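Local coordinates for oxidoreductase protein (Agrobacterium radiobacter, PDB 5UI9) that binds NAD and a small dihydroxy acid and is probably an NAD-dependent oxidoreductase of the GFO/IDH/MocA family, at residues A34-D39 against G57-L62. Residues are numbered along the deposited sequence; the frame is centred on the assembly and turned at random.
Sequences AICDRD and GDAAAL. With NAD (nicotinamide-adenine-dinucleotide), chain C.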
ATOM      1  N   ALA A  34      13.390 -29.598  31.019  1.00 40.54           N
ATOM      2  CA  ALA A  34      13.998 -30.538  30.074  1.00 39.50           C
ATOM      3  C   ALA A  34      14.114 -29.915  28.684  1.00 38.33           C
ATOM      4  O   ALA A  34      13.292 -29.082  28.304  1.00 36.06           O
ATOM      5  CB  ALA A  34      13.182 -31.814  30.012  1.00 39.07           C
ATOM      6  N   ILE A  35      15.152 -30.304  27.950  1.00 38.13           N
ATOM      7  CA  ILE A  35      15.334 -29.871  26.569  1.00 38.40           C
ATOM      8  C   ILE A  35      15.649 -31.059  25.661  1.00 39.62           C
ATOM      9  O   ILE A  35      16.107 -32.117  26.119  1.00 39.74           O
ATOM     10  CB  ILE A  35      16.406 -28.759  26.419  1.00 39.07           C
ATOM     11  CG1 ILE A  35      17.753 -29.168  27.031  1.00 41.00           C
ATOM     12  CG2 ILE A  35      15.920 -27.461  27.055  1.00 38.56           C
ATOM     13  CD1 ILE A  35      18.907 -28.291  26.587  1.00 41.18           C
ATOM     14  N   CYS A  36      15.386 -30.864  24.371  1.00 38.41           N
ATOM     15  CA  CYS A  36      15.536 -31.906  23.366  1.00 38.13           C
ATOM     16  C   CYS A  36      16.041 -31.313  22.054  1.00 37.46           C
ATOM     17  O   CYS A  36      15.555 -30.270  21.617  1.00 37.85           O
ATOM     18  CB  CYS A  36      14.196 -32.608  23.141  1.00 37.83           C
ATOM     19  SG  CYS A  36      14.197 -33.848  21.822  1.00 38.47           S
ATOM     20  N   ASP A  37      17.026 -31.973  21.453  1.00 38.10           N
ATOM     21  CA  ASP A  37      17.504 -31.640  20.110  1.00 39.02           C
ATOM     22  C   ASP A  37      18.228 -32.841  19.495  1.00 40.17           C
ATOM     23  O   ASP A  37      18.956 -33.554  20.190  1.00 41.68           O
ATOM     24  CB  ASP A  37      18.437 -30.425  20.153  1.00 38.51           C
ATOM     25  CG  ASP A  37      18.526 -29.708  18.817  1.00 37.74           C
ATOM     26  OD1 ASP A  37      18.994 -30.315  17.825  1.00 37.26           O
ATOM     27  OD2 ASP A  37      18.117 -28.534  18.755  1.00 35.88           O
ATOM     28  N   ARG A  38      18.017 -33.061  18.197  1.00 41.43           N
ATOM     29  CA  ARG A  38      18.723 -34.112  17.451  1.00 44.59           C
ATOM     30  C   ARG A  38      20.224 -33.838  17.321  1.00 44.05           C
ATOM     31  O   ARG A  38      21.005 -34.767  17.176  1.00 43.00           O
ATOM     32  CB  ARG A  38      18.132 -34.280  16.049  1.00 47.14           C
ATOM     33  CG  ARG A  38      16.730 -34.847  16.041  1.00 49.79           C
ATOM     34  CD  ARG A  38      16.235 -35.100  14.625  1.00 51.36           C
ATOM     35  NE  ARG A  38      14.951 -35.804  14.629  1.00 54.12           N
ATOM     36  CZ  ARG A  38      14.174 -35.999  13.562  1.00 56.13           C
ATOM     37  NH1 ARG A  38      14.526 -35.555  12.361  1.00 57.61           N
ATOM     38  NH2 ARG A  38      13.022 -36.650  13.702  1.00 59.64           N
ATOM     39  N   ASP A  39      20.603 -32.562  17.355  1.00 43.43           N
ATOM     40  CA  ASP A  39      21.994 -32.127  17.238  1.00 45.02           C
ATOM     41  C   ASP A  39      22.585 -31.998  18.650  1.00 45.47           C
ATOM     42  O   ASP A  39      22.219 -31.073  19.378  1.00 44.16           O
ATOM     43  CB  ASP A  39      22.015 -30.788  16.485  1.00 44.15           C
ATOM     44  CG  ASP A  39      23.407 -30.253  16.231  1.00 45.56           C
ATOM     45  OD1 ASP A  39      24.401 -30.834  16.709  1.00 48.42           O
ATOM     46  OD2 ASP A  39      23.494 -29.209  15.544  1.00 45.93           O
ATOM     47  N   GLY A  57      18.103 -36.645  23.193  1.00 40.71           N
ATOM     48  CA  GLY A  57      18.440 -36.710  21.779  1.00 41.06           C
ATOM     49  C   GLY A  57      17.246 -36.904  20.854  1.00 40.36           C
ATOM     50  O   GLY A  57      17.379 -36.738  19.640  1.00 39.41           O
ATOM     51  N   ASP A  58      16.095 -37.283  21.410  1.00 40.66           N
ATOM     52  CA  ASP A  58      14.865 -37.439  20.627  1.00 41.63           C
ATOM     53  C   ASP A  58      13.611 -37.246  21.478  1.00 40.40           C
ATOM     54  O   ASP A  58      13.580 -37.614  22.651  1.00 40.93           O
ATOM     55  CB  ASP A  58      14.816 -38.805  19.937  1.00 44.19           C
ATOM     56  CG  ASP A  58      14.774 -39.962  20.921  1.00 45.41           C
ATOM     57  OD1 ASP A  58      15.843 -40.319  21.453  1.00 48.71           O
ATOM     58  OD2 ASP A  58      13.673 -40.504  21.165  1.00 45.64           O
ATOM     59  N   ALA A  59      12.584 -36.666  20.859  1.00 39.86           N
ATOM     60  CA  ALA A  59      11.345 -36.306  21.538  1.00 38.97           C
ATOM     61  C   ALA A  59      10.566 -37.517  22.066  1.00 38.95           C
ATOM     62  O   ALA A  59       9.918 -37.417  23.105  1.00 39.20           O
ATOM     63  CB  ALA A  59      10.464 -35.471  20.614  1.00 38.28           C
ATOM     64  N   ALA A  60      10.632 -38.648  21.365  1.00 38.67           N
ATOM     65  CA  ALA A  60       9.927 -39.865  21.800  1.00 39.66           C
ATOM     66  C   ALA A  60      10.336 -40.292  23.207  1.00 39.71           C
ATOM     67  O   ALA A  60       9.482 -40.603  24.035  1.00 41.53           O
ATOM     68  CB  ALA A  60      10.160 -41.002  20.814  1.00 40.45           C
ATOM     69  N   ALA A  61      11.640 -40.287  23.469  1.00 40.15           N
ATOM     70  CA  ALA A  61      12.184 -40.622  24.787  1.00 40.38           C
ATOM     71  C   ALA A  61      11.780 -39.583  25.840  1.00 40.85           C
ATOM     72  O   ALA A  61      11.385 -39.945  26.949  1.00 41.40           O
ATOM     73  CB  ALA A  61      13.701 -40.745  24.723  1.00 40.08           C
ATOM     74  N   LEU A  62      11.888 -38.304  25.482  1.00 39.91           N
ATOM     75  CA  LEU A  62      11.438 -37.201  26.335  1.00 40.59           C
ATOM     76  C   LEU A  62      10.008 -37.430  26.819  1.00 40.09           C
ATOM     77  O   LEU A  62       9.755 -37.420  28.020  1.00 40.11           O
ATOM     78  CB  LEU A  62      11.549 -35.862  25.587  1.00 39.89           C
ATOM     79  CG  LEU A  62      10.931 -34.602  26.203  1.00 39.59           C
ATOM     80  CD1 LEU A  62      11.714 -34.154  27.426  1.00 40.28           C
ATOM     81  CD2 LEU A  62      10.868 -33.494  25.163  1.00 39.23           C
TER
HETATM   82  PA  NAD C 401      17.119 -23.724  13.677  1.00 34.28           P
HETATM   83  O1A NAD C 401      17.385 -24.666  12.522  1.00 33.91           O
HETATM   84  O2A NAD C 401      18.179 -22.754  14.121  1.00 29.96           O
HETATM   85  O5B NAD C 401      16.686 -24.596  14.946  1.00 34.76           O
HETATM   86  C5B NAD C 401      15.909 -25.783  14.843  1.00 36.37           C
HETATM   87  C4B NAD C 401      16.489 -26.785  15.828  1.00 35.62           C
HETATM   88  O4B NAD C 401      15.573 -27.865  15.977  1.00 36.73           O
HETATM   89  C3B NAD C 401      17.806 -27.381  15.352  1.00 36.61           C
HETATM   90  O3B NAD C 401      18.780 -27.275  16.400  1.00 37.01           O
HETATM   91  C2B NAD C 401      17.487 -28.828  15.006  1.00 37.14           C
HETATM   92  O2B NAD C 401      18.572 -29.701  15.323  1.00 36.63           O
HETATM   93  C1B NAD C 401      16.268 -29.107  15.868  1.00 38.09           C
HETATM   94  N9A NAD C 401      15.291 -30.107  15.377  1.00 39.45           N
HETATM   95  C8A NAD C 401      14.711 -30.172  14.163  1.00 38.97           C
HETATM   96  N7A NAD C 401      13.839 -31.213  14.116  1.00 38.49           N
HETATM   97  C5A NAD C 401      13.844 -31.816  15.320  1.00 39.04           C
HETATM   98  C6A NAD C 401      13.164 -32.972  15.964  1.00 38.04           C
HETATM   99  N6A NAD C 401      12.268 -33.727  15.292  1.00 38.01           N
HETATM  100  N1A NAD C 401      13.468 -33.246  17.255  1.00 37.78           N
HETATM  101  C2A NAD C 401      14.360 -32.519  17.960  1.00 36.38           C
HETATM  102  N3A NAD C 401      15.009 -31.462  17.436  1.00 36.24           N
HETATM  103  C4A NAD C 401      14.797 -31.070  16.151  1.00 38.31           C
HETATM  104  O3  NAD C 401      15.761 -22.924  13.362  1.00 33.01           O
HETATM  105  PN  NAD C 401      15.396 -21.485  13.998  1.00 31.79           P
HETATM  106  O1N NAD C 401      16.022 -20.385  13.178  1.00 33.07           O
HETATM  107  O2N NAD C 401      15.640 -21.520  15.485  1.00 37.16           O
HETATM  108  O5D NAD C 401      13.830 -21.471  13.685  1.00 29.76           O
HETATM  109  C5D NAD C 401      12.981 -22.449  14.271  1.00 29.79           C
HETATM  110  C4D NAD C 401      11.544 -21.999  14.088  1.00 29.73           C
HETATM  111  O4D NAD C 401      11.374 -20.740  14.748  1.00 32.39           O
HETATM  112  C3D NAD C 401      11.186 -21.805  12.622  1.00 30.53           C
HETATM  113  O3D NAD C 401       9.936 -22.443  12.337  1.00 29.42           O
HETATM  114  C2D NAD C 401      11.099 -20.299  12.444  1.00 31.52           C
HETATM  115  O2D NAD C 401      10.088 -19.899  11.517  1.00 30.72           O
HETATM  116  C1D NAD C 401      10.767 -19.810  13.852  1.00 31.73           C
HETATM  117  N1N NAD C 401      11.193 -18.435  14.173  1.00 31.52           N
HETATM  118  C2N NAD C 401      10.292 -17.650  14.791  1.00 29.68           C
HETATM  119  C3N NAD C 401      10.573 -16.340  15.148  1.00 31.66           C
HETATM  120  C7N NAD C 401       9.502 -15.537  15.835  1.00 34.18           C
HETATM  121  O7N NAD C 401       8.730 -16.106  16.603  1.00 33.59           O
HETATM  122  N7N NAD C 401       9.399 -14.225  15.610  1.00 31.85           N
HETATM  123  C4N NAD C 401      11.837 -15.828  14.850  1.00 32.63           C
HETATM  124  C5N NAD C 401      12.770 -16.649  14.214  1.00 32.74           C
HETATM  125  C6N NAD C 401      12.427 -17.962  13.889  1.00 30.17           C
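C36 and L62 meet where the second strand of the Rossmann fold, 30-36, is covered by helix 59-65, and the pair serves as a worked example of how a strand faces a helix with one side while the loop at its end holds a dinucleotide. The tight part is apolar and buried. L62 straddles two strand residues that both point toward the helix: its CD1 methyl rests on A34 CB at 3.8 Å, while CD2 lies 4.0 Å from C36 CB. CG anti to the backbone N (chi1 170°) directs both leucine methyls at the strand, and I11 of the neighbouring strand 6-11 also touches both L62 and C36. The thiol of C36 runs to the first turn of the helix, where SG sits 3.4 Å from A59 N, close beside the D58-A59 peptide.

Beyond the strand the packing thins toward solvent. There G57 passes close to the backbone of R38, and G57 CA makes a CA-H...O contact of 3.6 Å with D37 O. Exposed D58 turns away from the strand and caps its own helix, its OD2 accepting from A61 N.

D37, the first residue past the strand, is the acidic residue characteristic of NAD-binding Rossmann folds. Its carboxylate takes both adenosine ribose hydroxyls: NAD O2B donates to D37 OD1 at 2.6 Å and NAD O3B to D37 OD2, which C13 N also reaches. OD1 meanwhile closes an Asx turn, receiving D39 N through its anti lone pair. R38 lays its extended chain over one face of the adenine, CG above the N1A-C2A bond, and the amino nitrogen N6A of NAD lies over one guanidinium face toward its rim, 3.4 Å from R38 NH2.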